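Local coordinates for outer surface protein (Bacillus cereus ATCC 14579, PDB 1X7F) that is of unknown function but probably acts as a 6-phospho-N-acetylmuramidase, cleaving the glycosidic bond of 6-phosphorylated N-acetylmuramic acid in sugars recovered from the cell wall, at residues D278-E282 with V283-A287; E155-S159 with H160-K164. One frame throughout, in Å; residues are numbered along the deposited sequence. Where two conformers were deposited one is given.

Contact 1: residues D278-E282 with V283-A287; sequences DEATE and VEKRA
Val283 meets the side chain of Thr281 flank to flank, the two pointing the same way, and its CG1 lies 3.3 Å from Thr281 OG1. Beyond this pair Val283 packs against Tyr313 and Phe318. Glu284 then reaches back over the start of the helix. Its carboxylate atom OE1 accepts a nearly straight hydrogen bond of 3.0 Å from Thr281 N, with the donor standing 50° out of the carboxylate plane. An extended chain beyond CG (chi2 164°) carries the carboxylate that far. In return, Thr281 OG1 accepts a weak bond from Glu284 N at 3.4 Å. This reciprocal pair is a capping box, with Thr281 as N-cap of helix 282-289, giving a partner to the amide of the N-cap and, weakly, to that of Glu284. Arg321 forms a salt bridge with the same OE1, so that oxygen serves both the cap and a charge from a neighbouring loop. Lys285 opens the regular helical bonding, its N donating to Thr281 O at 3.0 Å. Its side chain runs extended back along Ala280, and water 1 joins its end to Glu282: the water donates to Glu282 OE1 at 2.7 Å and accepts from Lys285 NZ at 3.2 Å. Arg286 N continues the pattern by bonding to Glu282 O, while the methylene CB of Arg286 rests 3.5 Å from that same carbonyl oxygen.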
loop_
_atom_site.group_PDB
_atom_site.type_symbol
_atom_site.label_atom_id
_atom_site.label_comp_id
_atom_site.label_asym_id
_atom_site.label_seq_id
_atom_site.Cartn_x
_atom_site.Cartn_y
_atom_site.Cartn_z
ATOM N N ASP A 278 -28.350 -6.504 10.178
ATOM C CA ASP A 278 -28.979 -7.664 10.828
ATOM C C ASP A 278 -29.930 -8.451 9.917
ATOM O O ASP A 278 -30.054 -9.673 10.029
ATOM C CB ASP A 278 -29.745 -7.223 12.084
ATOM C CG ASP A 278 -28.824 -6.746 13.206
ATOM O OD1 ASP A 278 -27.604 -7.043 13.176
ATOM O OD2 ASP A 278 -29.246 -6.065 14.173
ATOM N N GLU A 279 -30.584 -7.736 9.012
ATOM C CA GLU A 279 -31.613 -8.303 8.152
ATOM C C GLU A 279 -31.074 -9.038 6.911
ATOM O O GLU A 279 -31.855 -9.678 6.198
ATOM C CB GLU A 279 -32.597 -7.202 7.729
ATOM C CG GLU A 279 -33.317 -6.512 8.899
ATOM C CD GLU A 279 -32.407 -5.593 9.726
ATOM O OE1 GLU A 279 -31.540 -4.894 9.144
ATOM O OE2 GLU A 279 -32.562 -5.575 10.970
ATOM N N ALA A 280 -29.760 -8.970 6.675
ATOM C CA ALA A 280 -29.143 -9.571 5.482
ATOM C C ALA A 280 -29.359 -11.081 5.440
ATOM O O ALA A 280 -29.064 -11.785 6.416
ATOM C CB ALA A 280 -27.646 -9.225 5.400
ATOM N N THR A 281 -29.889 -11.584 4.323
ATOM C CA THR A 281 -30.149 -13.031 4.207
ATOM C C THR A 281 -28.868 -13.747 3.780
ATOM O O THR A 281 -27.931 -13.104 3.300
ATOM C CB THR A 281 -31.286 -13.349 3.201
ATOM O OG1 THR A 281 -30.890 -12.934 1.883
ATOM C CG2 THR A 281 -32.575 -12.542 3.510
ATOM N N GLU A 282 -28.851 -15.068 3.942
ATOM C CA GLU A 282 -27.737 -15.902 3.526
ATOM C C GLU A 282 -27.383 -15.747 2.053
ATOM O O GLU A 282 -26.208 -15.742 1.695
ATOM C CB GLU A 282 -28.011 -17.381 3.853
ATOM C CG GLU A 282 -27.905 -17.719 5.336
ATOM C CD GLU A 282 -26.667 -17.126 5.994
ATOM O OE1 GLU A 282 -26.823 -16.313 6.933
ATOM O OE2 GLU A 282 -25.533 -17.445 5.566
ATOM N N VAL A 283 -28.393 -15.628 1.202
ATOM C CA VAL A 283 -28.156 -15.493 -0.224
ATOM C C VAL A 283 -27.564 -14.108 -0.548
ATOM O O VAL A 283 -26.714 -13.987 -1.419
ATOM C CB VAL A 283 -29.431 -15.811 -1.064
ATOM C CG1 VAL A 283 -30.518 -14.783 -0.823
ATOM C CG2 VAL A 283 -29.102 -15.870 -2.550
ATOM N N GLU A 284 -28.004 -13.081 0.176
ATOM C CA GLU A 284 -27.459 -11.731 0.017
ATOM C C GLU A 284 -25.989 -11.688 0.433
ATOM O O GLU A 284 -25.181 -11.064 -0.243
ATOM C CB GLU A 284 -28.283 -10.699 0.813
ATOM C CG GLU A 284 -29.604 -10.346 0.161
ATOM C CD GLU A 284 -30.589 -9.642 1.090
ATOM O OE1 GLU A 284 -30.278 -9.426 2.288
ATOM O OE2 GLU A 284 -31.693 -9.304 0.611
ATOM N N LYS A 285 -25.654 -12.365 1.530
ATOM C CA LYS A 285 -24.272 -12.464 1.989
ATOM C C LYS A 285 -23.384 -13.264 1.026
ATOM O O LYS A 285 -22.240 -12.911 0.832
ATOM C CB LYS A 285 -24.209 -13.089 3.383
ATOM C CG LYS A 285 -24.825 -12.238 4.485
ATOM C CD LYS A 285 -24.436 -12.839 5.832
ATOM C CE LYS A 285 -25.179 -12.188 6.983
ATOM N NZ LYS A 285 -24.590 -12.616 8.288
ATOM N N ARG A 286 -23.919 -14.334 0.431
ATOM C CA ARG A 286 -23.175 -15.127 -0.562
ATOM C C ARG A 286 -22.905 -14.310 -1.828
ATOM O O ARG A 286 -21.783 -14.318 -2.341
ATOM C CB ARG A 286 -23.924 -16.426 -0.911
ATOM C CG ARG A 286 -23.115 -17.413 -1.752
ATOM C CD ARG A 286 -23.871 -18.680 -2.234
ATOM N NE ARG A 286 -24.961 -19.001 -1.330
ATOM C CZ ARG A 286 -26.236 -19.099 -1.675
ATOM N NH1 ARG A 286 -26.622 -18.971 -2.943
ATOM N NH2 ARG A 286 -27.127 -19.370 -0.736
ATOM N N ALA A 287 -23.930 -13.608 -2.318
ATOM C CA ALA A 287 -23.784 -12.694 -3.461
ATOM C C ALA A 287 -22.688 -11.666 -3.195
ATOM O O ALA A 287 -21.939 -11.308 -4.081
ATOM C CB ALA A 287 -25.107 -11.979 -3.758
HETATM O O HOH W 1 -24.336 -15.756 7.814
#

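Contact 2: residues E155-S159 with H160-K164; sequences ENILS and HQANK
His160 folds its imidazole back against the end of helix 153-157 and the residues just after it. Ring carbon CD2 comes within 3.1 Å of Asn156 O, while Ile157 O lies at the ring's edge, near its plane. Over one face, close to the ring centre, stands Ser159 OG, 3.9 Å above the plane. The Asn156 amide crosses the imidazole with the two planes 68° apart. Its own ND2 is bonded elsewhere, to Asp127 O.

The Ser159 hydroxyl that faces the ring is itself held: it swings in between its own N and carbonyl carbon (chi1 79°) and donates to Asn156 O at 2.7 Å. The same oxygen also accepts from Ser159 N, so two bonds from one residue grip a carbonyl at the C-terminal end of the helix. Here the chain reverses through a type I beta turn from Ile157 to His160, closed by a weak bond from His160 N to Ile157 O at 3.3 Å.

Leu158 takes the other flank of the returning chain. Its CD2 touches Lys164 CG at 3.6 Å, the two side chains passing at a slant, and Ala162 CB lies 3.6 Å from Ile157 O. Lys164 bends at chi2 and chi3 on its way to His196, whose carbonyl oxygen accepts from NZ.

The whole turn links helix 153-157 to strand 167-170 of the parallel sheet, whose eight strands are consistent with the beta/alpha barrel of the family, and thus belongs to the helix-to-strand half of a beta-alpha-beta crossover from strand 142-146. Helix 129-134 backs it through Leu129 and Ala132, which touch His160, whereas the loop after helix 183-195 meets Leu158 through His196.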
loop_
_atom_site.group_PDB
_atom_site.type_symbol
_atom_site.label_atom_id
_atom_site.label_comp_id
_atom_site.label_asym_id
_atom_site.label_seq_id
_atom_site.Cartn_x
_atom_site.Cartn_y
_atom_site.Cartn_z
ATOM N N GLU A 155 15.121 11.437 -16.071
ATOM C CA GLU A 155 15.461 11.867 -17.436
ATOM C C GLU A 155 16.906 12.349 -17.511
ATOM O O GLU A 155 17.581 12.168 -18.525
ATOM C CB GLU A 155 14.525 12.994 -17.893
ATOM C CG GLU A 155 13.041 12.754 -17.628
ATOM C CD GLU A 155 12.368 11.886 -18.679
ATOM O OE1 GLU A 155 12.885 11.793 -19.815
ATOM O OE2 GLU A 155 11.307 11.305 -18.372
ATOM N N ASN A 156 17.359 12.964 -16.419
ATOM C CA ASN A 156 18.722 13.459 -16.267
ATOM C C ASN A 156 19.708 12.295 -16.087
ATOM O O ASN A 156 20.670 12.169 -16.851
ATOM C CB ASN A 156 18.768 14.430 -15.078
ATOM C CG ASN A 156 20.081 15.179 -14.971
ATOM O OD1 ASN A 156 20.667 15.606 -15.973
ATOM N ND2 ASN A 156 20.543 15.362 -13.739
ATOM N N ILE A 157 19.435 11.443 -15.095
ATOM C CA ILE A 157 20.256 10.264 -14.781
ATOM C C ILE A 157 20.426 9.328 -15.981
ATOM O O ILE A 157 21.540 8.891 -16.274
ATOM C CB ILE A 157 19.673 9.492 -13.556
ATOM C CG1 ILE A 157 19.726 10.357 -12.294
ATOM C CG2 ILE A 157 20.415 8.170 -13.326
ATOM C CD1 ILE A 157 18.873 9.833 -11.153
ATOM N N LEU A 158 19.325 9.041 -16.672
ATOM C CA LEU A 158 19.339 8.116 -17.810
ATOM C C LEU A 158 19.925 8.708 -19.100
ATOM O O LEU A 158 20.232 7.964 -20.039
ATOM C CB LEU A 158 17.942 7.542 -18.063
ATOM C CG LEU A 158 17.282 6.800 -16.890
ATOM C CD1 LEU A 158 15.818 6.556 -17.174
ATOM C CD2 LEU A 158 17.991 5.493 -16.571
ATOM N N SER A 159 20.076 10.033 -19.149
ATOM C CA SER A 159 20.718 10.698 -20.292
ATOM C C SER A 159 22.227 10.460 -20.284
ATOM O O SER A 159 22.904 10.633 -21.309
ATOM C CB SER A 159 20.410 12.199 -20.324
ATOM O OG SER A 159 21.217 12.919 -19.411
ATOM N N HIS A 160 22.747 10.075 -19.119
ATOM C CA HIS A 160 24.121 9.589 -18.999
ATOM C C HIS A 160 24.114 8.064 -19.181
ATOM O O HIS A 160 23.051 7.445 -19.149
ATOM C CB HIS A 160 24.726 9.993 -17.646
ATOM C CG HIS A 160 24.537 11.441 -17.305
ATOM N ND1 HIS A 160 25.238 12.453 -17.927
ATOM C CD2 HIS A 160 23.721 12.046 -16.407
ATOM C CE1 HIS A 160 24.862 13.618 -17.428
ATOM N NE2 HIS A 160 23.942 13.399 -16.504
ATOM N N GLN A 161 25.282 7.465 -19.403
ATOM C CA GLN A 161 25.366 6.007 -19.512
ATOM C C GLN A 161 25.092 5.341 -18.163
ATOM O O GLN A 161 25.985 5.196 -17.320
ATOM C CB GLN A 161 26.706 5.568 -20.105
ATOM C CG GLN A 161 26.670 5.301 -21.618
ATOM C CD GLN A 161 26.501 6.562 -22.466
ATOM O OE1 GLN A 161 25.538 7.319 -22.296
ATOM N NE2 GLN A 161 27.428 6.773 -23.396
ATOM N N ALA A 162 23.832 4.951 -17.974
ATOM C CA ALA A 162 23.359 4.437 -16.692
ATOM C C ALA A 162 22.666 3.087 -16.839
ATOM O O ALA A 162 21.896 2.875 -17.779
ATOM C CB ALA A 162 22.415 5.438 -16.044
ATOM N N ASN A 163 22.945 2.183 -15.900
ATOM C CA ASN A 163 22.225 0.919 -15.810
ATOM C C ASN A 163 20.895 1.126 -15.092
ATOM O O ASN A 163 20.835 1.087 -13.851
ATOM C CB ASN A 163 23.071 -0.146 -15.086
ATOM C CG ASN A 163 22.336 -1.490 -14.912
ATOM O OD1 ASN A 163 21.255 -1.684 -15.492
ATOM N ND2 ASN A 163 22.918 -2.400 -14.102
ATOM N N LYS A 164 19.836 1.340 -15.886
ATOM C CA LYS A 164 18.468 1.530 -15.381
ATOM C C LYS A 164 18.030 0.389 -14.451
ATOM O O LYS A 164 17.261 0.600 -13.506
ATOM C CB LYS A 164 17.478 1.646 -16.551
ATOM C CG LYS A 164 16.184 2.382 -16.205
ATOM C CD LYS A 164 14.936 1.629 -16.668
ATOM C CE LYS A 164 14.580 1.914 -18.126
ATOM N NZ LYS A 164 13.164 1.523 -18.397
#

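Overall arrangement
From the N terminus, the chain first builds the parallel sheet and its helices, and contact 2 (155-164) comes between its fifth and sixth strands, where helix 153-157 turns toward strand 167-170. Much later, after helix 256-264, the chain enters the mixed sheet by strand 270-276, and contact 1 (278-287) follows at the start of helix 282-289. The two are in series, neither nesting nor crossing, and each closes only a local turn. Contact 2 joins a helix to the next strand of the parallel barrel, contact 1 joins strand 270-276 of the mixed sheet to helix 282-289. They lie on opposite sides of the chain's centre, their own centres about 56 Å apart.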